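Pyrrolysyl-tRNA synthetase (Desulfitobacterium hafniense, PDB 3DSQ) probably attaches pyrrolysine to its cognate tRNA at the expense of ATP, working as a homodimeric class II aminoacyl-tRNA synthetase. Local coordinates at residues E24-G29 against G266-Q271; K58-Q63 against D281-N286. One frame throughout, in Å; residues are numbered along the deposited sequence.

From the N terminus, helix 16-24 ends in the turn 24-29, and the chain soon enters the long helix 39-68, which carries 58-63. It then runs through the seven-stranded mixed sheet of the class II core and returns by helix 257-265 to 266-271, where contact 1 closes its loop. The last hairpin, strands 279-280 and 283-284, brings 281-286 onto helix 39-68 and closes contact 2. The segments alternate, so the two loops cross. Together they fasten the N-terminal helices to the C-terminal end of the chain. The contacts lie about 13 Å apart between centres and touch directly, through a long, weak Glu24-Arg284 ion pair and packing of Leu25 on Arg284.

Contact 1 (E24-G29 against G266-Q271); sequences ELNASG and GTQHVQ
Asn26 reaches across to the backbone N of Gln268 with its carboxamide oxygen, OD1, which also touches CB of Thr267. OD1 accepts the amide N of Gln268 at 2.8 Å in a nearly straight bond, 170° at the hydrogen, with the donor tilted 26° from the carbonyl plane. The N of His269 donates to a water at 2.8 Å; the approach of this water to Asn26 OD1 is suspiciously short, and a bridge between the two residues is doubtful. The Asn26 and Thr267 side chains run alongside each other in a common direction; CB of Thr267 sits 3.2 Å from Asn26 OD1, and its CG2 packs against the amide nitrogen ND2 at 3.6 Å. With positive phi, Asn26 is the C' residue of a Schellman motif ending helix 16-24, in which Ala27 N returns to Leu22 O and Asn26 N to Lys23 O. Gln268 lays CG 3.4 Å from Ala27 O; a bend at chi2 (-65°) keeps CD near that oxygen too, to which NE2 adds only a weak bond. A second water lies within bonding distance of Ala27 O and Gly266 O. Beyond Asn26, the His269 ring comes obliquely to Glu24, with CD2 3.8 Å from CA. Segment 266-271 is also held by Gln167, a ligand of the sodium ion, whose OE1 accepts from Val270 N and whose NE2 donates to Gln268 O.

Contact 2 (K58-Q63 against D281-N286); sequences KRHLEQ and DGVRLN
Val283 meets helix 39-68 with both methyls, one against Leu61 and the other against His60. CG1 of Val283 packs on Leu61 CD1 at 3.9 Å, the two side chains crossing at a slant. Val283 CG2 approaches the rim of the imidazole, 3.4 Å from His60 CD2 and close to the ring plane. Leu61 also extends CD1 to Leu285 CD2, at 4.2 Å, while Leu145 and Glu141 of the second subunit pack on Leu61 and Leu285, placing this apolar patch beside the dimer interface. With CG anti to the backbone N (chi1 -169°), the His60 ring is brought to Asp281, in the type I' turn of hairpin 279-284, and the O of Asp281 lies at the ring edge, 3.1 Å from NE2. One water bridges the pair, donating to His60 O and Asp281 OD2 over the centre of the ring; another, in the ring plane, is 2.9 Å from His60 NE2, but its very short approach to Asp281 OD1 is doubtful. Ala72 N on OD1 and a Lys68 salt bridge to OD2 also hold the carboxylate. Apolar packing thus gives way to a water-bound polar group, and these two partners probably help keep the buried carboxylate ionised.

Contact 1 (E24-G29 against G266-Q271)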
# COMPACT_ATOMS: atom_id res chain seq x y z
N GLU B 24 3.76 18.70 -16.15
CA GLU B 24 4.15 17.32 -15.90
C GLU B 24 5.66 17.23 -15.66
O GLU B 24 6.14 16.34 -14.95
CB GLU B 24 3.85 16.42 -17.09
CG GLU B 24 2.45 16.47 -17.64
CD GLU B 24 2.28 15.49 -18.78
OE1 GLU B 24 3.20 15.39 -19.62
OE2 GLU B 24 1.23 14.82 -18.83
N LEU B 25 6.39 18.14 -16.30
CA LEU B 25 7.84 18.19 -16.19
C LEU B 25 8.26 19.08 -15.03
O LEU B 25 9.43 19.41 -14.88
CB LEU B 25 8.45 18.71 -17.49
CG LEU B 25 8.14 17.85 -18.71
CD1 LEU B 25 8.71 18.47 -19.99
CD2 LEU B 25 8.72 16.48 -18.47
N ASN B 26 7.29 19.47 -14.21
CA ASN B 26 7.54 20.32 -13.05
C ASN B 26 8.22 21.65 -13.34
O ASN B 26 9.18 22.03 -12.66
CB ASN B 26 8.33 19.54 -11.99
CG ASN B 26 7.50 18.45 -11.33
OD1 ASN B 26 6.33 18.67 -10.98
ND2 ASN B 26 8.09 17.28 -11.14
N ALA B 27 7.73 22.36 -14.35
CA ALA B 27 8.28 23.66 -14.70
C ALA B 27 7.91 24.61 -13.56
O ALA B 27 7.04 24.31 -12.74
CB ALA B 27 7.69 24.15 -16.01
N SER B 28 8.56 25.77 -13.51
CA SER B 28 8.27 26.73 -12.47
C SER B 28 7.05 27.54 -12.82
O SER B 28 6.65 27.61 -13.98
CB SER B 28 9.47 27.67 -12.25
OG SER B 28 9.76 28.39 -13.43
N GLY B 29 6.45 28.15 -11.80
CA GLY B 29 5.28 28.99 -12.01
C GLY B 29 5.66 30.14 -12.92
O GLY B 29 4.82 30.63 -13.69
N GLY B 266 7.77 21.00 -3.90
CA GLY B 266 7.38 22.09 -4.78
C GLY B 266 7.16 21.64 -6.22
O GLY B 266 7.56 22.33 -7.14
N THR B 267 6.53 20.48 -6.41
CA THR B 267 6.27 19.99 -7.75
C THR B 267 4.92 20.51 -8.23
O THR B 267 4.16 21.08 -7.45
CB THR B 267 6.29 18.45 -7.80
OG1 THR B 267 5.47 17.92 -6.75
CG2 THR B 267 7.72 17.94 -7.64
N GLN B 268 4.60 20.33 -9.51
CA GLN B 268 3.35 20.85 -10.07
C GLN B 268 2.12 19.96 -9.96
O GLN B 268 1.05 20.42 -9.56
CB GLN B 268 3.55 21.24 -11.53
CG GLN B 268 4.38 22.50 -11.73
CD GLN B 268 3.70 23.73 -11.17
OE1 GLN B 268 2.48 23.86 -11.22
NE2 GLN B 268 4.50 24.65 -10.64
N HIS B 269 2.26 18.69 -10.33
CA HIS B 269 1.13 17.76 -10.26
C HIS B 269 1.24 16.88 -9.02
O HIS B 269 2.31 16.35 -8.70
CB HIS B 269 1.08 16.87 -11.50
CG HIS B 269 0.56 17.56 -12.73
ND1 HIS B 269 -0.48 18.46 -12.70
CD2 HIS B 269 0.88 17.40 -14.04
CE1 HIS B 269 -0.77 18.83 -13.93
NE2 HIS B 269 0.03 18.20 -14.76
N VAL B 270 0.12 16.70 -8.32
CA VAL B 270 0.14 15.85 -7.14
C VAL B 270 0.36 14.40 -7.59
O VAL B 270 0.76 13.53 -6.80
CB VAL B 270 -1.18 15.97 -6.33
CG1 VAL B 270 -2.33 15.31 -7.09
CG2 VAL B 270 -1.00 15.36 -4.94
N GLN B 271 0.09 14.15 -8.87
CA GLN B 271 0.26 12.81 -9.45
C GLN B 271 1.74 12.44 -9.57
O GLN B 271 2.10 11.27 -9.57
CB GLN B 271 -0.34 12.74 -10.86
CG GLN B 271 -1.86 12.67 -10.97
CD GLN B 271 -2.55 13.99 -10.65
OE1 GLN B 271 -1.94 15.07 -10.72
NE2 GLN B 271 -3.84 13.92 -10.32
O HOH W 1 4.25 17.49 -11.82
O HOH W 2 7.71 22.96 -10.08

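Contact 2 (K58-Q63 against D281-N286)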
# COMPACT_ATOMS: atom_id res chain seq x y z
N LYS B 58 15.65 13.21 -16.27
CA LYS B 58 16.49 12.03 -16.48
C LYS B 58 17.57 11.93 -15.41
O LYS B 58 17.88 10.84 -14.95
CB LYS B 58 17.14 12.08 -17.87
CG LYS B 58 16.23 11.62 -19.01
CD LYS B 58 16.77 12.04 -20.38
CE LYS B 58 18.20 11.56 -20.62
NZ LYS B 58 18.33 10.07 -20.72
N ARG B 59 18.14 13.07 -15.02
CA ARG B 59 19.18 13.08 -13.98
C ARG B 59 18.58 12.62 -12.66
O ARG B 59 19.18 11.82 -11.94
CB ARG B 59 19.77 14.49 -13.79
CG ARG B 59 20.61 14.98 -14.96
CD ARG B 59 21.30 16.31 -14.65
NE ARG B 59 22.06 16.79 -15.81
CZ ARG B 59 22.79 17.90 -15.83
NH1 ARG B 59 22.87 18.68 -14.76
NH2 ARG B 59 23.44 18.24 -16.94
N HIS B 60 17.40 13.13 -12.35
CA HIS B 60 16.72 12.76 -11.11
C HIS B 60 16.53 11.25 -11.07
O HIS B 60 16.78 10.61 -10.04
CB HIS B 60 15.37 13.46 -11.01
CG HIS B 60 14.73 13.33 -9.67
ND1 HIS B 60 15.27 13.89 -8.53
CD2 HIS B 60 13.61 12.67 -9.27
CE1 HIS B 60 14.52 13.59 -7.49
NE2 HIS B 60 13.50 12.85 -7.91
N LEU B 61 16.10 10.67 -12.19
CA LEU B 61 15.89 9.23 -12.25
C LEU B 61 17.16 8.43 -12.04
O LEU B 61 17.12 7.32 -11.51
CB LEU B 61 15.23 8.84 -13.58
CG LEU B 61 13.72 9.15 -13.60
CD1 LEU B 61 13.10 8.79 -14.94
CD2 LEU B 61 13.06 8.37 -12.48
N GLU B 62 18.30 8.98 -12.46
CA GLU B 62 19.58 8.30 -12.30
C GLU B 62 19.84 8.08 -10.82
O GLU B 62 20.31 7.03 -10.39
CB GLU B 62 20.71 9.13 -12.91
CG GLU B 62 20.79 9.00 -14.41
CD GLU B 62 20.98 7.56 -14.83
OE1 GLU B 62 21.99 6.94 -14.42
OE2 GLU B 62 20.12 7.04 -15.58
N GLN B 63 19.53 9.11 -10.05
CA GLN B 63 19.68 9.09 -8.61
C GLN B 63 18.87 7.92 -8.04
O GLN B 63 19.30 7.20 -7.14
CB GLN B 63 19.18 10.43 -8.07
CG GLN B 63 19.17 10.60 -6.57
CD GLN B 63 18.53 11.91 -6.16
OE1 GLN B 63 19.07 12.99 -6.41
NE2 GLN B 63 17.35 11.82 -5.55
N ASP B 281 8.89 8.61 -9.04
CA ASP B 281 9.71 9.45 -8.16
C ASP B 281 9.69 10.93 -8.58
O ASP B 281 10.73 11.60 -8.60
CB ASP B 281 11.13 8.89 -8.12
CG ASP B 281 11.99 9.48 -7.00
OD1 ASP B 281 11.45 9.91 -5.96
OD2 ASP B 281 13.22 9.49 -7.15
N GLY B 282 8.50 11.41 -8.93
CA GLY B 282 8.32 12.79 -9.34
C GLY B 282 8.65 13.11 -10.79
O GLY B 282 8.51 14.25 -11.20
N VAL B 283 9.09 12.13 -11.57
CA VAL B 283 9.46 12.38 -12.97
C VAL B 283 8.51 11.75 -13.99
O VAL B 283 8.23 10.56 -13.93
CB VAL B 283 10.89 11.85 -13.25
CG1 VAL B 283 11.32 12.22 -14.65
CG2 VAL B 283 11.88 12.41 -12.22
N ARG B 284 8.02 12.55 -14.95
CA ARG B 284 7.13 12.04 -15.99
C ARG B 284 8.00 11.11 -16.82
O ARG B 284 9.10 11.47 -17.21
CB ARG B 284 6.60 13.19 -16.85
CG ARG B 284 5.64 12.79 -17.97
CD ARG B 284 4.28 12.33 -17.46
NE ARG B 284 3.39 12.03 -18.58
CZ ARG B 284 3.39 10.89 -19.28
NH1 ARG B 284 4.23 9.91 -18.97
NH2 ARG B 284 2.58 10.76 -20.32
N LEU B 285 7.50 9.91 -17.12
CA LEU B 285 8.32 8.93 -17.85
C LEU B 285 8.57 9.10 -19.34
O LEU B 285 9.63 8.69 -19.83
CB LEU B 285 7.79 7.53 -17.57
CG LEU B 285 7.95 7.13 -16.09
CD1 LEU B 285 7.15 5.89 -15.80
CD2 LEU B 285 9.44 6.93 -15.76
N ASN B 286 7.64 9.68 -20.08
CA ASN B 286 7.85 9.83 -21.51
C ASN B 286 8.79 11.00 -21.82
O ASN B 286 8.41 11.94 -22.50
CB ASN B 286 6.51 10.01 -22.23
CG ASN B 286 5.87 11.33 -21.93
OD1 ASN B 286 6.00 11.85 -20.83
ND2 ASN B 286 5.16 11.88 -22.90
O HOH W 3 15.92 10.42 -7.63
O HOH W 4 11.89 12.34 -5.58